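Long-range contact in programmed cell death 6-interacting protein (Homo sapiens, PDB 5WA1), which acts in endocytosis, multivesicular body biogenesis, membrane repair and cytokinesis as a class E VPS protein, represented here by its Bro1 domain: residues K289-H300 with Y340-D351. Sequence-based numbering, arbitrary orientation.
Sequences KKFGEEIARLQH and YHDRVPDLKDLD
Phe291 and Tyr340 lie in an offset stack, their centroids 4.2 Å apart and their planes 21° from parallel; Phe291 CE2 sits over the centre of the tyrosine ring, whereas Tyr340 CE2 falls near the rim of the phenylalanine. Next to this stack, Asp342 OD2 meets the first turn of helix 291-311: Gly292 N donates to its anti lone pair at 3.1 Å (153° at the hydrogen), and Phe291 N adds a weak, bent bond. Gly292 lets the loop come close, its CA making a CH···O contact of 3.4 Å with Arg343 O. In this helical Bro1 domain, the chain leaving helix 319-340 runs along helix 291-311, within the region that interacts with CHMP4 proteins. Val344 crosses Ile295 at about a right angle, CG2 against CG2, and its CG1 packs on Ala296 CB. Leu350 CD1 lies 3.9 Å above the centre of the Arg297 guanidinium. In that group's plane, Glu293 OE2 forms a salt bridge with NE (2.8 Å). Asp351 O accepts a nearly straight bond from NH2 (3.0 Å). His300 turns a ring face to Leu347 CD1, 3.6 Å from the centroid, a CH-pi contact. Glu278 of helix 262-287 salt-bridges Arg297 NH1 and hydrogen-bonds His300 ND1.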
loop_
_atom_site.group_PDB
_atom_site.type_symbol
_atom_site.label_atom_id
_atom_site.label_comp_id
_atom_site.label_asym_id
_atom_site.label_seq_id
_atom_site.Cartn_x
_atom_site.Cartn_y
_atom_site.Cartn_z
ATOM N N LYS A 289 -25.456 -23.110 -18.037
ATOM C CA LYS A 289 -25.879 -24.514 -17.987
ATOM C C LYS A 289 -24.699 -25.468 -18.146
ATOM O O LYS A 289 -24.858 -26.606 -18.595
ATOM C CB LYS A 289 -26.959 -24.814 -19.030
ATOM C CG LYS A 289 -28.125 -23.844 -18.975
ATOM C CD LYS A 289 -29.154 -24.173 -20.019
ATOM C CE LYS A 289 -30.217 -23.101 -20.119
ATOM N NZ LYS A 289 -31.240 -23.543 -21.099
ATOM N N LYS A 290 -23.504 -25.009 -17.776
ATOM C CA LYS A 290 -22.291 -25.829 -17.825
ATOM C C LYS A 290 -22.093 -26.422 -16.434
ATOM O O LYS A 290 -21.237 -26.006 -15.654
ATOM C CB LYS A 290 -21.091 -24.991 -18.269
ATOM C CG LYS A 290 -21.200 -24.477 -19.699
ATOM C CD LYS A 290 -20.204 -23.351 -19.977
ATOM C CE LYS A 290 -20.228 -22.994 -21.451
ATOM N NZ LYS A 290 -19.005 -22.284 -21.882
ATOM N N PHE A 291 -22.916 -27.421 -16.129
ATOM C CA PHE A 291 -23.029 -27.892 -14.754
ATOM C C PHE A 291 -21.814 -28.699 -14.329
ATOM O O PHE A 291 -21.431 -28.661 -13.155
ATOM C CB PHE A 291 -24.319 -28.725 -14.603
ATOM C CG PHE A 291 -25.582 -27.917 -14.785
ATOM C CD1 PHE A 291 -25.804 -26.757 -14.060
ATOM C CD2 PHE A 291 -26.546 -28.322 -15.702
ATOM C CE1 PHE A 291 -26.973 -26.015 -14.239
ATOM C CE2 PHE A 291 -27.716 -27.592 -15.884
ATOM C CZ PHE A 291 -27.936 -26.443 -15.155
ATOM N N GLY A 292 -21.214 -29.464 -15.246
ATOM C CA GLY A 292 -19.970 -30.135 -14.917
ATOM C C GLY A 292 -18.879 -29.139 -14.570
ATOM O O GLY A 292 -18.190 -29.276 -13.554
ATOM N N GLU A 293 -18.743 -28.094 -15.389
ATOM C CA GLU A 293 -17.736 -27.073 -15.117
ATOM C C GLU A 293 -18.012 -26.359 -13.800
ATOM O O GLU A 293 -17.080 -26.066 -13.041
ATOM C CB GLU A 293 -17.667 -26.062 -16.263
ATOM C CG GLU A 293 -16.778 -24.867 -15.908
ATOM C CD GLU A 293 -16.639 -23.833 -17.017
ATOM O OE1 GLU A 293 -17.068 -24.109 -18.160
ATOM O OE2 GLU A 293 -16.086 -22.739 -16.739
ATOM N N GLU A 294 -19.285 -26.074 -13.504
ATOM C CA GLU A 294 -19.607 -25.428 -12.234
ATOM C C GLU A 294 -19.089 -26.247 -11.057
ATOM O O GLU A 294 -18.502 -25.693 -10.119
ATOM C CB GLU A 294 -21.121 -25.217 -12.090
ATOM C CG GLU A 294 -21.447 -24.499 -10.775
ATOM C CD GLU A 294 -22.884 -24.667 -10.275
ATOM O OE1 GLU A 294 -23.674 -25.421 -10.894
ATOM O OE2 GLU A 294 -23.209 -24.022 -9.241
ATOM N N ILE A 295 -19.297 -27.565 -11.101
ATOM C CA ILE A 295 -18.863 -28.450 -10.021
ATOM C C ILE A 295 -17.344 -28.452 -9.910
ATOM O O ILE A 295 -16.786 -28.410 -8.807
ATOM C CB ILE A 295 -19.416 -29.875 -10.246
ATOM C CG1 ILE A 295 -20.913 -29.917 -9.959
ATOM C CG2 ILE A 295 -18.678 -30.877 -9.363
ATOM C CD1 ILE A 295 -21.619 -31.162 -10.501
ATOM N N ALA A 296 -16.650 -28.537 -11.049
ATOM C CA ALA A 296 -15.189 -28.564 -11.029
ATOM C C ALA A 296 -14.623 -27.298 -10.401
ATOM O O ALA A 296 -13.648 -27.352 -9.642
ATOM C CB ALA A 296 -14.643 -28.732 -12.445
ATOM N N ARG A 297 -15.229 -26.152 -10.702
ATOM C CA ARG A 297 -14.710 -24.896 -10.171
ATOM C C ARG A 297 -15.049 -24.739 -8.691
ATOM O O ARG A 297 -14.215 -24.277 -7.907
ATOM C CB ARG A 297 -15.237 -23.732 -11.009
ATOM C CG ARG A 297 -14.686 -23.748 -12.442
ATOM C CD ARG A 297 -14.891 -22.403 -13.106
ATOM N NE ARG A 297 -14.450 -22.363 -14.502
ATOM C CZ ARG A 297 -13.196 -22.167 -14.902
ATOM N NH1 ARG A 297 -12.217 -22.007 -14.011
ATOM N NH2 ARG A 297 -12.916 -22.134 -16.200
ATOM N N LEU A 298 -16.246 -25.166 -8.278
ATOM C CA LEU A 298 -16.583 -25.153 -6.857
ATOM C C LEU A 298 -15.694 -26.107 -6.070
ATOM O O LEU A 298 -15.340 -25.829 -4.917
ATOM C CB LEU A 298 -18.061 -25.521 -6.653
ATOM C CG LEU A 298 -19.134 -24.494 -7.063
ATOM C CD1 LEU A 298 -20.560 -25.111 -7.078
ATOM C CD2 LEU A 298 -19.098 -23.269 -6.158
ATOM N N GLN A 299 -15.342 -27.251 -6.662
ATOM C CA GLN A 299 -14.457 -28.180 -5.963
ATOM C C GLN A 299 -13.090 -27.559 -5.762
ATOM O O GLN A 299 -12.458 -27.758 -4.719
ATOM C CB GLN A 299 -14.332 -29.503 -6.723
ATOM C CG GLN A 299 -15.578 -30.373 -6.596
ATOM C CD GLN A 299 -15.506 -31.668 -7.386
ATOM O OE1 GLN A 299 -16.281 -32.589 -7.143
ATOM N NE2 GLN A 299 -14.583 -31.743 -8.337
ATOM N N HIS A 300 -12.619 -26.805 -6.753
ATOM C CA HIS A 300 -11.332 -26.136 -6.624
ATOM C C HIS A 300 -11.386 -25.037 -5.565
ATOM O O HIS A 300 -10.463 -24.906 -4.754
ATOM C CB HIS A 300 -10.911 -25.565 -7.975
ATOM C CG HIS A 300 -9.503 -25.053 -7.995
ATOM N ND1 HIS A 300 -9.106 -24.004 -8.792
ATOM C CD2 HIS A 300 -8.397 -25.461 -7.328
ATOM C CE1 HIS A 300 -7.816 -23.772 -8.605
ATOM N NE2 HIS A 300 -7.364 -24.637 -7.716
ATOM N N TYR A 340 -28.767 -34.094 -14.759
ATOM C CA TYR A 340 -28.091 -33.652 -15.973
ATOM C C TYR A 340 -27.023 -34.634 -16.428
ATOM O O TYR A 340 -26.854 -34.839 -17.637
ATOM C CB TYR A 340 -27.496 -32.263 -15.755
ATOM C CG TYR A 340 -28.499 -31.317 -15.147
ATOM C CD1 TYR A 340 -29.692 -31.030 -15.804
ATOM C CD2 TYR A 340 -28.269 -30.737 -13.902
ATOM C CE1 TYR A 340 -30.627 -30.170 -15.248
ATOM C CE2 TYR A 340 -29.189 -29.877 -13.337
ATOM C CZ TYR A 340 -30.367 -29.597 -14.011
ATOM O OH TYR A 340 -31.285 -28.742 -13.439
ATOM N N HIS A 341 -26.309 -35.255 -15.483
ATOM C CA HIS A 341 -25.231 -36.200 -15.790
ATOM C C HIS A 341 -24.142 -35.573 -16.661
ATOM O O HIS A 341 -23.586 -36.225 -17.549
ATOM C CB HIS A 341 -25.785 -37.469 -16.437
ATOM C CG HIS A 341 -26.771 -38.186 -15.576
ATOM N ND1 HIS A 341 -27.956 -38.695 -16.059
ATOM C CD2 HIS A 341 -26.750 -38.471 -14.252
ATOM C CE1 HIS A 341 -28.622 -39.270 -15.073
ATOM N NE2 HIS A 341 -27.913 -39.144 -13.966
ATOM N N ASP A 342 -23.842 -34.293 -16.414
ATOM C CA ASP A 342 -22.667 -33.670 -17.010
ATOM C C ASP A 342 -21.408 -34.348 -16.493
ATOM O O ASP A 342 -21.289 -34.641 -15.300
ATOM C CB ASP A 342 -22.590 -32.180 -16.646
ATOM C CG ASP A 342 -23.420 -31.281 -17.564
ATOM O OD1 ASP A 342 -24.227 -31.786 -18.353
ATOM O OD2 ASP A 342 -23.242 -30.044 -17.495
ATOM N N ARG A 343 -20.447 -34.572 -17.384
ATOM C CA ARG A 343 -19.123 -34.969 -16.931
ATOM C C ARG A 343 -18.458 -33.795 -16.227
ATOM O O ARG A 343 -18.535 -32.650 -16.684
ATOM C CB ARG A 343 -18.252 -35.429 -18.097
ATOM C CG ARG A 343 -16.925 -36.010 -17.641
ATOM C CD ARG A 343 -15.838 -35.877 -18.695
ATOM N NE ARG A 343 -14.591 -35.387 -18.109
ATOM C CZ ARG A 343 -13.646 -36.167 -17.593
ATOM N NH1 ARG A 343 -13.794 -37.488 -17.593
ATOM N NH2 ARG A 343 -12.548 -35.628 -17.080
ATOM N N VAL A 344 -17.825 -34.073 -15.094
ATOM C CA VAL A 344 -17.085 -33.062 -14.345
ATOM C C VAL A 344 -15.665 -33.031 -14.902
ATOM O O VAL A 344 -14.936 -34.023 -14.751
ATOM C CB VAL A 344 -17.091 -33.345 -12.839
ATOM C CG1 VAL A 344 -16.261 -32.291 -12.102
ATOM C CG2 VAL A 344 -18.521 -33.372 -12.319
ATOM N N PRO A 345 -15.246 -31.953 -15.558
ATOM C CA PRO A 345 -13.906 -31.933 -16.157
ATOM C C PRO A 345 -12.814 -31.802 -15.108
ATOM O O PRO A 345 -13.020 -31.239 -14.026
ATOM C CB PRO A 345 -13.946 -30.696 -17.066
ATOM C CG PRO A 345 -14.950 -29.796 -16.408
ATOM C CD PRO A 345 -15.977 -30.686 -15.757
ATOM N N ASP A 346 -11.638 -32.334 -15.445
ATOM C CA ASP A 346 -10.434 -32.047 -14.675
ATOM C C ASP A 346 -10.093 -30.566 -14.773
ATOM O O ASP A 346 -10.340 -29.918 -15.796
ATOM C CB ASP A 346 -9.246 -32.872 -15.186
ATOM C CG ASP A 346 -9.473 -34.363 -15.069
ATOM O OD1 ASP A 346 -10.067 -34.797 -14.060
ATOM O OD2 ASP A 346 -9.058 -35.102 -15.990
ATOM N N LEU A 347 -9.492 -30.037 -13.704
ATOM C CA LEU A 347 -9.155 -28.615 -13.659
ATOM C C LEU A 347 -8.277 -28.201 -14.832
ATOM O O LEU A 347 -8.426 -27.094 -15.363
ATOM C CB LEU A 347 -8.455 -28.280 -12.349
ATOM C CG LEU A 347 -9.387 -28.129 -11.156
ATOM C CD1 LEU A 347 -8.593 -27.627 -9.971
ATOM C CD2 LEU A 347 -10.537 -27.183 -11.497
ATOM N N LYS A 348 -7.355 -29.074 -15.247
ATOM C CA LYS A 348 -6.433 -28.689 -16.310
ATOM C C LYS A 348 -7.108 -28.634 -17.674
ATOM O O LYS A 348 -6.514 -28.105 -18.621
ATOM C CB LYS A 348 -5.242 -29.653 -16.349
ATOM C CG LYS A 348 -5.617 -31.094 -16.648
ATOM C CD LYS A 348 -4.383 -31.966 -16.849
ATOM C CE LYS A 348 -3.533 -32.045 -15.592
ATOM N NZ LYS A 348 -2.367 -32.954 -15.774
ATOM N N ASP A 349 -8.329 -29.159 -17.797
ATOM C CA ASP A 349 -9.099 -29.062 -19.027
ATOM C C ASP A 349 -10.024 -27.843 -19.057
ATOM O O ASP A 349 -10.710 -27.627 -20.062
ATOM C CB ASP A 349 -9.904 -30.353 -19.236
ATOM C CG ASP A 349 -9.007 -31.572 -19.419
ATOM O OD1 ASP A 349 -7.929 -31.425 -20.042
ATOM O OD2 ASP A 349 -9.370 -32.669 -18.939
ATOM N N LEU A 350 -10.059 -27.050 -17.992
ATOM C CA LEU A 350 -10.849 -25.826 -17.961
ATOM C C LEU A 350 -10.032 -24.668 -18.515
ATOM O O LEU A 350 -8.808 -24.619 -18.371
ATOM C CB LEU A 350 -11.304 -25.506 -16.534
ATOM C CG LEU A 350 -12.365 -26.451 -15.947
ATOM C CD1 LEU A 350 -12.713 -26.070 -14.517
ATOM C CD2 LEU A 350 -13.615 -26.479 -16.817
ATOM N N ASP A 351 -10.718 -23.738 -19.167
ATOM C CA ASP A 351 -10.024 -22.579 -19.689
ATOM C C ASP A 351 -9.640 -21.655 -18.534
ATOM O O ASP A 351 -10.322 -21.615 -17.507
ATOM C CB ASP A 351 -10.892 -21.845 -20.709
ATOM C CG ASP A 351 -11.183 -22.699 -21.935
ATOM O OD1 ASP A 351 -10.361 -22.694 -22.879
ATOM O OD2 ASP A 351 -12.228 -23.389 -21.949
#